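PDB 3OWA: acyl-CoA dehydrogenase from Bacillus anthracis, which probably oxidises acyl-CoA thioesters to their 2,3-enoyl-CoA products, using bound FAD as the electron acceptor. Local coordinates for residues K526-Y531 / E584-I589. Numbering follows the deposited sequence.
Sequences KQKVLY and EIAAKI
A buried glutamine can tie two helices together by reaching a carbonyl already used within one of them. Here Gln527 NE2 donates to Ile585 O (3.2 Å, nearly linear at 176°), an oxygen that also accepts from Ile589 N, and to Tyr531 OH (3.0 Å), one turn on in its own helix; Tyr531 OH is bonded further to Thr596 O in the C-terminal tail. Gln527 takes chi1 t and chi2 p. At the exposed margin, Lys526 and Glu584, both with chi1 t, form a loose salt bridge, NZ to OE2 3.6 Å. Both segments are helical, their axes approaching to 10.1 Å at -136°, obliquely antiparallel, with Gln527 and Ile585 in register (CA to CA 6.4 Å). Ile585 (m, t) packs CG1 on Leu530 CB (3.7 Å) and CG2 against the edge of the Tyr531 ring at CE1 (3.5 Å). Helix 526-554 thus meets helix 578-592 within the C-terminal helical region, beside helix 305-336. Both NE2 protons are used, one across the interface and one within the helix, while the ion pair stays at the margin.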
ATOM      1  N   LYS A 526     -15.680 -26.634  -2.008  1.00 54.26           N
ATOM      2  CA  LYS A 526     -15.002 -26.258  -3.230  1.00 52.79           C
ATOM      3  C   LYS A 526     -14.273 -24.901  -3.125  1.00 49.64           C
ATOM      4  O   LYS A 526     -13.116 -24.766  -3.549  1.00 48.83           O
ATOM      5  CB  LYS A 526     -16.023 -26.231  -4.377  1.00 53.66           C
ATOM      6  CG  LYS A 526     -15.412 -25.881  -5.747  1.00 56.57           C
ATOM      7  CD  LYS A 526     -16.333 -26.266  -6.895  1.00 65.14           C
ATOM      8  CE  LYS A 526     -15.545 -26.919  -8.044  1.00 68.61           C
ATOM      9  NZ  LYS A 526     -16.456 -27.473  -9.109  1.00 73.48           N
ATOM     10  N   GLN A 527     -14.962 -23.913  -2.567  1.00 47.74           N
ATOM     11  CA  GLN A 527     -14.390 -22.566  -2.372  1.00 45.64           C
ATOM     12  C   GLN A 527     -13.156 -22.616  -1.459  1.00 44.05           C
ATOM     13  O   GLN A 527     -12.132 -22.031  -1.769  1.00 43.80           O
ATOM     14  CB  GLN A 527     -15.469 -21.618  -1.850  1.00 45.27           C
ATOM     15  CG  GLN A 527     -15.124 -20.123  -1.856  1.00 44.94           C
ATOM     16  CD  GLN A 527     -15.197 -19.477  -3.243  1.00 46.41           C
ATOM     17  OE1 GLN A 527     -15.270 -20.168  -4.279  1.00 43.99           O
ATOM     18  NE2 GLN A 527     -15.165 -18.134  -3.268  1.00 44.24           N
ATOM     19  N   LYS A 528     -13.221 -23.335  -0.347  1.00 43.84           N
ATOM     20  CA  LYS A 528     -12.029 -23.467   0.487  1.00 43.31           C
ATOM     21  C   LYS A 528     -10.855 -24.113  -0.241  1.00 42.87           C
ATOM     22  O   LYS A 528      -9.715 -23.702  -0.052  1.00 41.77           O
ATOM     23  CB  LYS A 528     -12.319 -24.260   1.751  1.00 44.33           C
ATOM     24  CG  LYS A 528     -13.277 -23.588   2.690  1.00 44.86           C
ATOM     25  CD  LYS A 528     -13.560 -24.478   3.873  1.00 47.20           C
ATOM     26  CE  LYS A 528     -14.753 -23.929   4.586  1.00 49.86           C
ATOM     27  NZ  LYS A 528     -15.442 -24.953   5.341  1.00 57.54           N
ATOM     28  N   VAL A 529     -11.134 -25.151  -1.039  1.00 43.54           N
ATOM     29  CA  VAL A 529     -10.071 -25.852  -1.756  1.00 43.40           C
ATOM     30  C   VAL A 529      -9.373 -24.878  -2.699  1.00 42.24           C
ATOM     31  O   VAL A 529      -8.144 -24.844  -2.759  1.00 41.67           O
ATOM     32  CB  VAL A 529     -10.593 -27.085  -2.534  1.00 45.38           C
ATOM     33  CG1 VAL A 529      -9.581 -27.561  -3.603  1.00 45.71           C
ATOM     34  CG2 VAL A 529     -10.928 -28.216  -1.583  1.00 45.48           C
ATOM     35  N   LEU A 530     -10.177 -24.103  -3.422  1.00 41.49           N
ATOM     36  CA  LEU A 530      -9.703 -23.089  -4.348  1.00 41.58           C
ATOM     37  C   LEU A 530      -8.839 -22.011  -3.677  1.00 40.11           C
ATOM     38  O   LEU A 530      -7.746 -21.739  -4.152  1.00 39.38           O
ATOM     39  CB  LEU A 530     -10.894 -22.464  -5.092  1.00 42.17           C
ATOM     40  CG  LEU A 530     -11.546 -23.370  -6.173  1.00 43.73           C
ATOM     41  CD1 LEU A 530     -12.775 -22.691  -6.728  1.00 43.93           C
ATOM     42  CD2 LEU A 530     -10.578 -23.761  -7.293  1.00 44.28           C
ATOM     43  N   TYR A 531      -9.319 -21.447  -2.569  1.00 39.73           N
ATOM     44  CA  TYR A 531      -8.550 -20.442  -1.816  1.00 39.95           C
ATOM     45  C   TYR A 531      -7.214 -21.050  -1.454  1.00 40.67           C
ATOM     46  O   TYR A 531      -6.185 -20.419  -1.602  1.00 40.51           O
ATOM     47  CB  TYR A 531      -9.234 -20.050  -0.494  1.00 38.93           C
ATOM     48  CG  TYR A 531     -10.512 -19.242  -0.565  1.00 37.51           C
ATOM     49  CD1 TYR A 531     -10.704 -18.283  -1.562  1.00 34.88           C
ATOM     50  CD2 TYR A 531     -11.509 -19.412   0.394  1.00 36.31           C
ATOM     51  CE1 TYR A 531     -11.853 -17.518  -1.599  1.00 36.05           C
ATOM     52  CE2 TYR A 531     -12.685 -18.641   0.365  1.00 37.56           C
ATOM     53  CZ  TYR A 531     -12.854 -17.718  -0.659  1.00 36.34           C
ATOM     54  OH  TYR A 531     -13.995 -16.957  -0.739  1.00 37.93           O
ATOM     55  N   GLU A 584     -12.935 -18.713 -10.910  1.00 44.10           N
ATOM     56  CA  GLU A 584     -13.922 -19.523 -10.202  1.00 45.12           C
ATOM     57  C   GLU A 584     -14.181 -18.980  -8.781  1.00 43.67           C
ATOM     58  O   GLU A 584     -15.334 -18.848  -8.360  1.00 43.13           O
ATOM     59  CB  GLU A 584     -13.463 -20.972 -10.147  1.00 46.52           C
ATOM     60  CG  GLU A 584     -14.578 -21.933  -9.807  1.00 52.61           C
ATOM     61  CD  GLU A 584     -14.211 -23.412 -10.028  1.00 58.22           C
ATOM     62  OE1 GLU A 584     -13.174 -23.705 -10.678  1.00 60.71           O
ATOM     63  OE2 GLU A 584     -14.963 -24.270  -9.520  1.00 61.06           O
ATOM     64  N   ILE A 585     -13.112 -18.650  -8.053  1.00 41.87           N
ATOM     65  CA  ILE A 585     -13.276 -18.021  -6.727  1.00 40.58           C
ATOM     66  C   ILE A 585     -14.185 -16.787  -6.850  1.00 40.36           C
ATOM     67  O   ILE A 585     -15.151 -16.626  -6.102  1.00 40.44           O
ATOM     68  CB  ILE A 585     -11.899 -17.602  -6.114  1.00 40.10           C
ATOM     69  CG1 ILE A 585     -11.113 -18.842  -5.664  1.00 39.35           C
ATOM     70  CG2 ILE A 585     -12.098 -16.597  -4.952  1.00 37.15           C
ATOM     71  CD1 ILE A 585      -9.574 -18.657  -5.552  1.00 37.98           C
ATOM     72  N   ALA A 586     -13.863 -15.921  -7.813  1.00 40.49           N
ATOM     73  CA  ALA A 586     -14.558 -14.637  -7.979  1.00 39.62           C
ATOM     74  C   ALA A 586     -16.026 -14.821  -8.310  1.00 40.37           C
ATOM     75  O   ALA A 586     -16.873 -14.076  -7.814  1.00 39.95           O
ATOM     76  CB  ALA A 586     -13.892 -13.816  -9.038  1.00 39.96           C
ATOM     77  N   ALA A 587     -16.333 -15.812  -9.143  1.00 40.94           N
ATOM     78  CA  ALA A 587     -17.706 -16.070  -9.511  1.00 41.92           C
ATOM     79  C   ALA A 587     -18.557 -16.222  -8.260  1.00 42.26           C
ATOM     80  O   ALA A 587     -19.622 -15.630  -8.170  1.00 43.11           O
ATOM     81  CB  ALA A 587     -17.816 -17.343 -10.429  1.00 43.46           C
ATOM     82  N   LYS A 588     -18.092 -17.012  -7.288  1.00 42.68           N
ATOM     83  CA  LYS A 588     -18.887 -17.264  -6.082  1.00 42.97           C
ATOM     84  C   LYS A 588     -18.961 -16.035  -5.131  1.00 42.46           C
ATOM     85  O   LYS A 588     -19.993 -15.765  -4.497  1.00 42.26           O
ATOM     86  CB  LYS A 588     -18.340 -18.458  -5.328  1.00 44.50           C
ATOM     87  CG  LYS A 588     -19.289 -18.898  -4.203  1.00 49.32           C
ATOM     88  CD  LYS A 588     -18.879 -20.188  -3.583  1.00 56.78           C
ATOM     89  CE  LYS A 588     -20.051 -20.803  -2.832  1.00 59.65           C
ATOM     90  NZ  LYS A 588     -19.612 -22.099  -2.247  1.00 64.22           N
ATOM     91  N   ILE A 589     -17.861 -15.288  -5.047  1.00 40.65           N
ATOM     92  CA  ILE A 589     -17.846 -14.034  -4.286  1.00 40.00           C
ATOM     93  C   ILE A 589     -18.872 -13.063  -4.857  1.00 39.62           C
ATOM     94  O   ILE A 589     -19.661 -12.495  -4.115  1.00 39.96           O
ATOM     95  CB  ILE A 589     -16.445 -13.402  -4.344  1.00 39.11           C
ATOM     96  CG1 ILE A 589     -15.506 -14.272  -3.515  1.00 39.65           C
ATOM     97  CG2 ILE A 589     -16.488 -11.903  -3.851  1.00 38.55           C
ATOM     98  CD1 ILE A 589     -14.075 -13.941  -3.714  1.00 47.42           C
TER